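Local coordinates for UPF0434 family protein (Haloferax volcanii, PDB 6F5Z) that probably activates methyltransferases acting in translation, as a Trm112 subunit that here forms a complex with a putative methyltransferase, at residues D11-S16 and E42-E47. Sequence-based numbering, arbitrary orientation.
Sequences DPLDKS and EVYPIE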
loop_
_atom_site.group_PDB
_atom_site.type_symbol
_atom_site.label_atom_id
_atom_site.label_comp_id
_atom_site.label_asym_id
_atom_site.label_seq_id
_atom_site.Cartn_x
_atom_site.Cartn_y
_atom_site.Cartn_z
ATOM N N ASP C 11 22.479 6.372 -20.453
ATOM C CA ASP C 11 22.352 5.567 -21.636
ATOM C C ASP C 11 21.576 4.287 -21.292
ATOM O O ASP C 11 21.956 3.594 -20.376
ATOM C CB ASP C 11 23.755 5.200 -22.136
ATOM C CG ASP C 11 23.813 4.635 -23.533
ATOM O OD1 ASP C 11 22.893 3.861 -23.916
ATOM O OD2 ASP C 11 24.816 4.899 -24.235
ATOM N N PRO C 12 20.462 3.987 -21.961
ATOM C CA PRO C 12 19.707 2.762 -21.606
ATOM C C PRO C 12 20.489 1.486 -21.820
ATOM O O PRO C 12 20.194 0.498 -21.151
ATOM C CB PRO C 12 18.497 2.808 -22.539
ATOM C CG PRO C 12 18.924 3.679 -23.712
ATOM C CD PRO C 12 19.827 4.720 -23.080
ATOM N N LEU C 13 21.527 1.508 -22.697
ATOM C CA LEU C 13 22.241 0.250 -22.969
ATOM C C LEU C 13 23.090 -0.220 -21.816
ATOM O O LEU C 13 23.070 -1.401 -21.501
ATOM C CB LEU C 13 23.135 0.404 -24.192
ATOM C CG LEU C 13 22.430 0.547 -25.530
ATOM C CD1 LEU C 13 23.412 0.936 -26.599
ATOM C CD2 LEU C 13 21.748 -0.764 -25.939
ATOM N N ASP C 14 23.854 0.684 -21.202
ATOM C CA ASP C 14 24.801 0.301 -20.152
ATOM C C ASP C 14 24.784 1.214 -18.923
ATOM O O ASP C 14 25.609 1.065 -17.995
ATOM C CB ASP C 14 26.227 0.229 -20.753
ATOM C CG ASP C 14 26.746 1.595 -21.158
ATOM O OD1 ASP C 14 25.944 2.555 -21.190
ATOM O OD2 ASP C 14 27.969 1.720 -21.399
ATOM N N LYS C 15 23.819 2.142 -18.890
ATOM C CA LYS C 15 23.619 3.042 -17.753
ATOM C C LYS C 15 24.749 4.029 -17.537
ATOM O O LYS C 15 24.866 4.616 -16.461
ATOM C CB LYS C 15 23.284 2.277 -16.425
ATOM C CG LYS C 15 22.314 1.098 -16.581
ATOM C CD LYS C 15 21.036 1.420 -17.350
ATOM C CE LYS C 15 20.209 0.176 -17.457
ATOM N NZ LYS C 15 19.120 0.354 -18.407
ATOM N N SER C 16 25.526 4.288 -18.595
ATOM C CA SER C 16 26.611 5.243 -18.518
ATOM C C SER C 16 26.107 6.667 -18.762
ATOM O O SER C 16 24.966 6.899 -19.179
ATOM C CB SER C 16 27.706 4.866 -19.515
ATOM O OG SER C 16 27.145 4.752 -20.807
ATOM N N GLU C 42 26.329 5.888 -28.760
ATOM C CA GLU C 42 24.983 5.926 -29.353
ATOM C C GLU C 42 24.388 7.346 -29.216
ATOM O O GLU C 42 24.625 8.044 -28.234
ATOM C CB GLU C 42 24.059 4.866 -28.716
ATOM C CG GLU C 42 24.494 3.436 -29.027
ATOM C CD GLU C 42 24.491 2.948 -30.469
ATOM O OE1 GLU C 42 23.871 3.599 -31.343
ATOM O OE2 GLU C 42 25.087 1.870 -30.710
ATOM N N VAL C 43 23.679 7.784 -30.254
ATOM C CA VAL C 43 23.089 9.116 -30.323
ATOM C C VAL C 43 21.584 8.988 -30.113
ATOM O O VAL C 43 20.919 8.330 -30.908
ATOM C CB VAL C 43 23.426 9.822 -31.665
ATOM C CG1 VAL C 43 22.750 11.208 -31.730
ATOM C CG2 VAL C 43 24.948 9.953 -31.850
ATOM N N TYR C 44 21.065 9.637 -29.067
ATOM C CA TYR C 44 19.639 9.633 -28.700
ATOM C C TYR C 44 19.116 11.032 -29.007
ATOM O O TYR C 44 19.471 11.994 -28.308
ATOM C CB TYR C 44 19.491 9.257 -27.227
ATOM C CG TYR C 44 20.067 7.877 -26.968
ATOM C CD1 TYR C 44 19.367 6.730 -27.336
ATOM C CD2 TYR C 44 21.298 7.717 -26.332
ATOM C CE1 TYR C 44 19.888 5.461 -27.111
ATOM C CE2 TYR C 44 21.815 6.444 -26.072
ATOM C CZ TYR C 44 21.104 5.318 -26.469
ATOM O OH TYR C 44 21.566 4.029 -26.257
ATOM N N PRO C 45 18.313 11.196 -30.072
ATOM C CA PRO C 45 17.907 12.559 -30.453
ATOM C C PRO C 45 16.870 13.155 -29.537
ATOM O O PRO C 45 16.029 12.431 -29.011
ATOM C CB PRO C 45 17.349 12.375 -31.862
ATOM C CG PRO C 45 16.757 10.971 -31.832
ATOM C CD PRO C 45 17.730 10.174 -30.961
ATOM N N ILE C 46 16.882 14.483 -29.406
ATOM C CA ILE C 46 15.840 15.222 -28.683
ATOM C C ILE C 46 15.122 15.969 -29.781
ATOM O O ILE C 46 15.750 16.773 -30.492
ATOM C CB ILE C 46 16.440 16.201 -27.674
ATOM C CG1 ILE C 46 17.281 15.445 -26.617
ATOM C CG2 ILE C 46 15.346 17.054 -27.047
ATOM C CD1 ILE C 46 18.194 16.353 -25.704
ATOM N N GLU C 47 13.838 15.640 -29.978
ATOM C CA GLU C 47 13.064 16.120 -31.100
ATOM C C GLU C 47 11.868 16.824 -30.579
ATOM O O GLU C 47 11.044 16.204 -29.907
ATOM C CB GLU C 47 12.641 14.932 -31.986
ATOM C CG GLU C 47 13.831 14.117 -32.460
ATOM C CD GLU C 47 13.460 12.784 -33.074
ATOM O OE1 GLU C 47 12.486 12.137 -32.627
ATOM O OE2 GLU C 47 14.121 12.414 -34.063
#
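One direct hydrogen bond joins loop 11-16 to strand 43-47: Y44 OH donates to D11 OD1 at 2.7 Å. The carboxylate stands nearly perpendicular to the tyrosine ring, the planes 84° apart, and OD1 is met from above the carboxylate plane. The same oxygen accepts from L13 N, 3.0 Å from D11 OD1 in an almost straight bond, which closes an Asx turn. D11 CG lies anti to the backbone N (chi1 -166°), a torsion that turns the acid tip to the tyrosine; its other oxygen, OD2, is hydrogen-bonded to T40 OG1. Three partners thus hold the rotation of this buried carboxylate, and they would be expected to favour its charged form.

Nonpolar contacts flank the bond. P12 and Y44 meet tip to tip, and P12 CD lies 4.2 Å from the Y44 ring centroid, 30° off the normal, an off-centre CH-pi contact. L13 sets out toward the strand segment from its CB, and its CD1 comes within 3.6 Å of Y44 OH. That methyl carbon also packs 3.6 Å from E42 CG, where the glutamate chain bends at chi2, the two side chains crossing at about a right angle.

Within the loop, K15 N donates to D11 O (2.8 Å), the i+4 to i pattern of an alpha-turn, and S16 N on D14 OD1 forms a second Asx turn. K15 NZ makes salt bridges to D96 and E125 of the methyltransferase chain, and P12 packs on P98 of that chain, so the loop that holds the tyrosine also faces the partner. Both segments belong to the Trm112-like family of the zinc-beta-ribbon clan. Y44 projects from strand 43-47, which lies between strands 33-37 and 50-51 in the antiparallel sheet, while L18 of strand 18-22 touches both D11 and Y44.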